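Long-range contacts in transcriptional regulator, HTH_3 family (Vibrio cholerae, PDB 1Y9Q), which probably binds DNA as a dimeric transcription regulator, pairing a helix-turn-helix domain with a cupin domain that holds zinc and D-methionine: residues Ser66-Phe71 / Gly103-Glu108; Ile130-Gly135 / His146-Gly151. All blocks are in the same frame, centred on the assembly; numbering follows the deposited sequence.

Contact 1 (Ser66-Phe71 / Gly103-Glu108). With MED (D-methionine), chain C.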
loop_
_atom_site.group_PDB
_atom_site.type_symbol
_atom_site.label_atom_id
_atom_site.label_comp_id
_atom_site.label_asym_id
_atom_site.label_seq_id
_atom_site.Cartn_x
_atom_site.Cartn_y
_atom_site.Cartn_z
ATOM N N SER A 66 5.019 11.566 -16.388
ATOM C CA SER A 66 4.675 10.203 -16.770
ATOM C C SER A 66 5.829 9.300 -16.361
ATOM O O SER A 66 6.919 9.782 -16.069
ATOM C CB SER A 66 4.488 10.122 -18.278
ATOM O OG SER A 66 5.705 10.432 -18.931
ATOM N N PHE A 67 5.592 7.994 -16.350
ATOM C CA PHE A 67 6.638 7.035 -16.005
ATOM C C PHE A 67 7.659 7.114 -17.149
ATOM O O PHE A 67 8.870 7.050 -16.931
ATOM C CB PHE A 67 6.033 5.626 -15.915
ATOM C CG PHE A 67 7.019 4.548 -15.546
ATOM C CD1 PHE A 67 7.399 4.352 -14.224
ATOM C CD2 PHE A 67 7.558 3.719 -16.528
ATOM C CE1 PHE A 67 8.300 3.342 -13.881
ATOM C CE2 PHE A 67 8.459 2.706 -16.197
ATOM C CZ PHE A 67 8.829 2.517 -14.869
ATOM N N SER A 68 7.150 7.287 -18.368
ATOM C CA SER A 68 7.989 7.386 -19.563
ATOM C C SER A 68 8.986 8.541 -19.490
ATOM O O SER A 68 10.056 8.480 -20.093
ATOM C CB SER A 68 7.121 7.577 -20.816
ATOM O OG SER A 68 6.250 6.484 -21.030
ATOM N N ALA A 69 8.629 9.592 -18.756
ATOM C CA ALA A 69 9.481 10.770 -18.625
ATOM C C ALA A 69 10.866 10.451 -18.065
ATOM O O ALA A 69 11.828 11.184 -18.314
ATOM C CB ALA A 69 8.795 11.813 -17.747
ATOM N N PHE A 70 10.969 9.362 -17.310
ATOM C CA PHE A 70 12.253 8.972 -16.732
ATOM C C PHE A 70 13.264 8.512 -17.781
ATOM O O PHE A 70 14.440 8.320 -17.471
ATOM C CB PHE A 70 12.058 7.865 -15.696
ATOM C CG PHE A 70 11.642 8.369 -14.348
ATOM C CD1 PHE A 70 10.407 8.016 -13.807
ATOM C CD2 PHE A 70 12.484 9.207 -13.615
ATOM C CE1 PHE A 70 10.014 8.493 -12.552
ATOM C CE2 PHE A 70 12.101 9.688 -12.363
ATOM C CZ PHE A 70 10.863 9.330 -11.829
ATOM N N PHE A 71 12.806 8.351 -19.019
ATOM C CA PHE A 71 13.669 7.901 -20.108
ATOM C C PHE A 71 13.647 8.842 -21.318
ATOM O O PHE A 71 14.180 8.518 -22.376
ATOM C CB PHE A 71 13.233 6.496 -20.524
ATOM C CG PHE A 71 13.184 5.524 -19.382
ATOM C CD1 PHE A 71 14.289 4.745 -19.063
ATOM C CD2 PHE A 71 12.043 5.425 -18.587
ATOM C CE1 PHE A 71 14.262 3.881 -17.967
ATOM C CE2 PHE A 71 12.003 4.569 -17.491
ATOM C CZ PHE A 71 13.117 3.795 -17.178
ATOM N N GLY A 103 -2.867 11.072 -23.779
ATOM C CA GLY A 103 -2.598 10.947 -22.358
ATOM C C GLY A 103 -2.313 9.505 -21.959
ATOM O O GLY A 103 -2.314 9.178 -20.771
ATOM N N LEU A 104 -2.036 8.646 -22.940
ATOM C CA LEU A 104 -1.792 7.237 -22.656
ATOM C C LEU A 104 -0.355 6.732 -22.627
ATOM O O LEU A 104 0.510 7.164 -23.392
ATOM C CB LEU A 104 -2.557 6.346 -23.641
ATOM C CG LEU A 104 -4.047 6.585 -23.864
ATOM C CD1 LEU A 104 -4.587 5.449 -24.729
ATOM C CD2 LEU A 104 -4.787 6.662 -22.524
ATOM N N GLU A 105 -0.150 5.765 -21.745
ATOM C CA GLU A 105 1.117 5.083 -21.545
ATOM C C GLU A 105 0.661 3.626 -21.491
ATOM O O GLU A 105 -0.196 3.295 -20.678
ATOM C CB GLU A 105 1.690 5.517 -20.203
ATOM C CG GLU A 105 3.150 5.308 -20.046
ATOM C CD GLU A 105 3.695 6.109 -18.889
ATOM O OE1 GLU A 105 4.685 6.823 -19.101
ATOM O OE2 GLU A 105 3.135 6.023 -17.772
ATOM N N ILE A 106 1.204 2.760 -22.345
ATOM C CA ILE A 106 0.758 1.364 -22.362
ATOM C C ILE A 106 1.869 0.336 -22.157
ATOM O O ILE A 106 2.880 0.330 -22.872
ATOM C CB ILE A 106 0.024 1.052 -23.682
ATOM C CG1 ILE A 106 -1.131 2.038 -23.862
ATOM C CG2 ILE A 106 -0.505 -0.372 -23.673
ATOM C CD1 ILE A 106 -1.847 1.917 -25.195
ATOM N N PHE A 107 1.649 -0.551 -21.190
ATOM C CA PHE A 107 2.625 -1.578 -20.851
ATOM C C PHE A 107 2.055 -2.987 -20.882
ATOM O O PHE A 107 0.847 -3.190 -20.761
ATOM C CB PHE A 107 3.149 -1.362 -19.433
ATOM C CG PHE A 107 3.579 0.036 -19.145
ATOM C CD1 PHE A 107 4.850 0.474 -19.491
ATOM C CD2 PHE A 107 2.716 0.913 -18.501
ATOM C CE1 PHE A 107 5.259 1.772 -19.196
ATOM C CE2 PHE A 107 3.109 2.211 -18.200
ATOM C CZ PHE A 107 4.384 2.641 -18.548
ATOM N N GLU A 108 2.951 -3.956 -21.039
ATOM C CA GLU A 108 2.586 -5.365 -20.988
ATOM C C GLU A 108 3.437 -5.831 -19.813
ATOM O O GLU A 108 4.663 -5.812 -19.888
ATOM C CB GLU A 108 2.981 -6.103 -22.270
ATOM C CG GLU A 108 2.502 -7.541 -22.276
ATOM C CD GLU A 108 2.537 -8.174 -23.650
ATOM O OE1 GLU A 108 1.825 -7.686 -24.556
ATOM O OE2 GLU A 108 3.276 -9.165 -23.821
HETATM N N MED C . 0.736 1.453 -12.838
HETATM C CA MED C . 2.046 0.809 -12.532
HETATM C C MED C . 2.225 0.622 -11.020
HETATM O O MED C . 1.369 0.973 -10.195
HETATM C CB MED C . 2.133 -0.538 -13.285
HETATM C CG MED C . 3.378 -1.393 -13.169
HETATM S SD MED C . 4.692 -0.461 -14.013
HETATM C CE MED C . 4.144 -0.421 -15.661
HETATM O OXT MED C . 3.260 0.110 -10.594
#
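Glu-105 reaches from strand 104-111 of the cupin domain to the turn at Ser-66 to Ser-68, in the helix-turn-helix part of the chain. Its CG lies anti to the backbone N (chi1 -160°), and the chain runs on extended to the carboxylate. The tight part is at OE1. Ser-68 N donates to OE1 of Glu-105 on the syn side at 2.6 Å. Ser-68 OG donates to Glu-105 OE1 on the anti side at 2.5 Å. Glu-105 OE2 takes a weak bond, 3.5 Å, from Phe-67 N. A hydrogen bond with Tyr-179 OH also holds it. Ser-68 OG also bonds to Tyr-98 N.

The looser part is apolar. CD2 of Phe-67 comes 3.9 Å from CZ of Phe-107, with the ring planes at 88° and the ring centres 5.8 Å apart. Trp-57 stacks on Phe-67. One face of Phe-107 takes the D-methionine methyl, with CE 3.4 Å from CD2 of Phe-107 and offset toward the rim. Ser-68 is partly exposed, while Glu-105 and both rings are buried.

Two donors on one oxygen and a hydroxyl on the other would stabilise a buried, ionised carboxylate. Its bonds join strand 104-111 to the loop after helix 53-63, beside the ring that meets the ligand.

Contact 2 (Ile130-Gly135 / His146-Gly151)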
loop_
_atom_site.group_PDB
_atom_site.type_symbol
_atom_site.label_atom_id
_atom_site.label_comp_id
_atom_site.label_asym_id
_atom_site.label_seq_id
_atom_site.Cartn_x
_atom_site.Cartn_y
_atom_site.Cartn_z
ATOM N N ILE A 130 -6.867 -2.692 -17.037
ATOM C CA ILE A 130 -6.159 -3.961 -16.908
ATOM C C ILE A 130 -6.843 -5.013 -17.777
ATOM O O ILE A 130 -8.070 -5.119 -17.782
ATOM C CB ILE A 130 -6.193 -4.481 -15.443
ATOM C CG1 ILE A 130 -5.563 -3.463 -14.489
ATOM C CG2 ILE A 130 -5.477 -5.817 -15.351
ATOM C CD1 ILE A 130 -4.065 -3.308 -14.630
ATOM N N HIS A 131 -6.046 -5.781 -18.514
ATOM C CA HIS A 131 -6.565 -6.852 -19.360
ATOM C C HIS A 131 -5.611 -8.030 -19.178
ATOM O O HIS A 131 -4.433 -7.948 -19.539
ATOM C CB HIS A 131 -6.602 -6.426 -20.831
ATOM C CG HIS A 131 -7.338 -7.383 -21.716
ATOM N ND1 HIS A 131 -7.248 -7.347 -23.090
ATOM C CD2 HIS A 131 -8.170 -8.412 -21.422
ATOM C CE1 HIS A 131 -7.989 -8.314 -23.605
ATOM N NE2 HIS A 131 -8.558 -8.974 -22.613
ATOM N N VAL A 132 -6.115 -9.111 -18.592
ATOM C CA VAL A 132 -5.292 -10.289 -18.338
ATOM C C VAL A 132 -5.042 -11.107 -19.600
ATOM O O VAL A 132 -5.974 -11.608 -20.227
ATOM C CB VAL A 132 -5.936 -11.194 -17.265
ATOM C CG1 VAL A 132 -4.978 -12.320 -16.894
ATOM C CG2 VAL A 132 -6.275 -10.371 -16.025
ATOM N N LEU A 133 -3.773 -11.236 -19.968
ATOM C CA LEU A 133 -3.404 -11.994 -21.158
ATOM C C LEU A 133 -3.153 -13.467 -20.831
ATOM O O LEU A 133 -3.434 -14.350 -21.646
ATOM C CB LEU A 133 -2.148 -11.394 -21.793
ATOM C CG LEU A 133 -2.224 -9.914 -22.182
ATOM C CD1 LEU A 133 -0.900 -9.469 -22.780
ATOM C CD2 LEU A 133 -3.356 -9.705 -23.183
ATOM N N GLU A 134 -2.638 -13.727 -19.634
ATOM C CA GLU A 134 -2.333 -15.089 -19.221
ATOM C C GLU A 134 -2.374 -15.263 -17.710
ATOM O O GLU A 134 -1.976 -14.369 -16.960
ATOM C CB GLU A 134 -0.943 -15.483 -19.724
ATOM C CG GLU A 134 -0.583 -16.941 -19.472
ATOM C CD GLU A 134 0.908 -17.194 -19.556
ATOM O OE1 GLU A 134 1.542 -16.709 -20.519
ATOM O OE2 GLU A 134 1.447 -17.882 -18.661
ATOM N N GLY A 135 -2.857 -16.424 -17.273
ATOM C CA GLY A 135 -2.922 -16.723 -15.857
ATOM C C GLY A 135 -4.059 -16.089 -15.081
ATOM O O GLY A 135 -5.045 -15.609 -15.645
ATOM N N HIS A 146 -9.609 -7.677 -6.415
ATOM C CA HIS A 146 -10.524 -8.120 -7.455
ATOM C C HIS A 146 -9.768 -9.177 -8.256
ATOM O O HIS A 146 -8.719 -8.887 -8.826
ATOM C CB HIS A 146 -10.917 -6.945 -8.362
ATOM C CG HIS A 146 -11.444 -5.759 -7.616
ATOM N ND1 HIS A 146 -10.640 -4.956 -6.833
ATOM C CD2 HIS A 146 -12.698 -5.260 -7.502
ATOM C CE1 HIS A 146 -11.376 -4.015 -6.269
ATOM N NE2 HIS A 146 -12.629 -4.176 -6.658
ATOM N N GLU A 147 -10.287 -10.403 -8.279
ATOM C CA GLU A 147 -9.631 -11.492 -9.003
ATOM C C GLU A 147 -10.025 -11.475 -10.474
ATOM O O GLU A 147 -11.198 -11.317 -10.816
ATOM C CB GLU A 147 -9.991 -12.844 -8.374
ATOM C CG GLU A 147 -8.807 -13.801 -8.272
ATOM C CD GLU A 147 -9.108 -15.061 -7.464
ATOM O OE1 GLU A 147 -10.019 -15.036 -6.600
ATOM O OE2 GLU A 147 -8.411 -16.077 -7.684
ATOM N N LEU A 148 -9.029 -11.637 -11.338
ATOM C CA LEU A 148 -9.241 -11.620 -12.778
ATOM C C LEU A 148 -8.556 -12.796 -13.462
ATOM O O LEU A 148 -7.363 -13.023 -13.272
ATOM C CB LEU A 148 -8.685 -10.324 -13.369
ATOM C CG LEU A 148 -9.190 -8.999 -12.799
ATOM C CD1 LEU A 148 -8.346 -7.860 -13.361
ATOM C CD2 LEU A 148 -10.652 -8.819 -13.148
ATOM N N GLN A 149 -9.314 -13.530 -14.269
ATOM C CA GLN A 149 -8.770 -14.668 -15.000
ATOM C C GLN A 149 -8.406 -14.207 -16.407
ATOM O O GLN A 149 -8.695 -13.067 -16.786
ATOM C CB GLN A 149 -9.806 -15.783 -15.092
ATOM C CG GLN A 149 -10.313 -16.271 -13.748
ATOM C CD GLN A 149 -11.389 -17.320 -13.900
ATOM O OE1 GLN A 149 -11.171 -18.359 -14.520
ATOM N NE2 GLN A 149 -12.563 -17.052 -13.339
ATOM N N GLN A 150 -7.789 -15.097 -17.177
ATOM C CA GLN A 150 -7.395 -14.777 -18.542
ATOM C C GLN A 150 -8.569 -14.198 -19.323
ATOM O O GLN A 150 -9.676 -14.735 -19.290
ATOM C CB GLN A 150 -6.871 -16.029 -19.264
ATOM C CG GLN A 150 -6.499 -15.768 -20.722
ATOM C CD GLN A 150 -5.893 -16.977 -21.418
ATOM O OE1 GLN A 150 -6.467 -18.063 -21.415
ATOM N NE2 GLN A 150 -4.733 -16.785 -22.032
ATOM N N GLY A 151 -8.323 -13.091 -20.017
ATOM C CA GLY A 151 -9.372 -12.465 -20.804
ATOM C C GLY A 151 -10.219 -11.459 -20.048
ATOM O O GLY A 151 -10.871 -10.614 -20.660
HETATM O O HOH W 1 -6.618 -17.713 -16.524
#
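Val-132 and Leu-148 carry a contact between the two sheets of the cupin beta-sandwich, near one end of it. Residues 130-135 lie on the last part of strand 127-134 of the five-stranded sheet and the turn after it. Residues 146-151 leave strand 144-148, an outermost strand of the four-stranded sheet, and lead into strand 153-157. The contact thus bridges the two sheets where the chain passes from one to the other. The touching parts run 89° apart.

The inner side is apolar. CG2 of Val-132 packs on CB of Leu-148 at 3.6 Å. This methyl is anti to the carbonyl carbon, while CG1 is anti to the backbone N (chi1 -173°). CB of Val-132 also lies 3.4 Å from Gln-149 O. Deeper in, CG2 of Ile-130 meets CD1 of Leu-148 at 4.0 Å, and the two side chains cross at about a right angle. Met-137 touches Ile-130 and Val-132, and Ile-154 touches Ile-130 and Leu-148.

The outer side is polar. Gly-151 N donates to Val-132 O at 2.8 Å. A classic beta bulge at Leu-133 and Glu-134 sets both residues against Val-172 of the neighbouring strand. Gln-150 is exposed and reaches the bulge with an extended side chain. Gln-150 NE2 donates to Leu-133 O at 2.8 Å in a nearly straight bond (169°), with the oxygen close to the amide plane. One water joins the turns: it donates to Gly-135 O at 2.8 Å and accepts from Gln-150 N at 2.9 Å.

Both segments of contact 1 precede those of contact 2 in the chain, and the contact centres are 21 Å apart. Both reach the five-stranded sheet of the cupin domain. Contact 1 joins it to the helix-turn-helix part, while contact 2 joins it to the other sheet. Their segments touch where OE1 of Glu-108 lies 3.7 Å from CD1 of Leu-133. The ligand is touched by Phe-107 of contact 1, while contact 2 comes near it through Ile-130. The side chain of Phe-107 is about 8 Å from the zinc ion. The side chain of Ile-130 is about 7 Å from both ligand and zinc, and about 4 Å from those of the zinc ligands Glu-128 and Tyr-164.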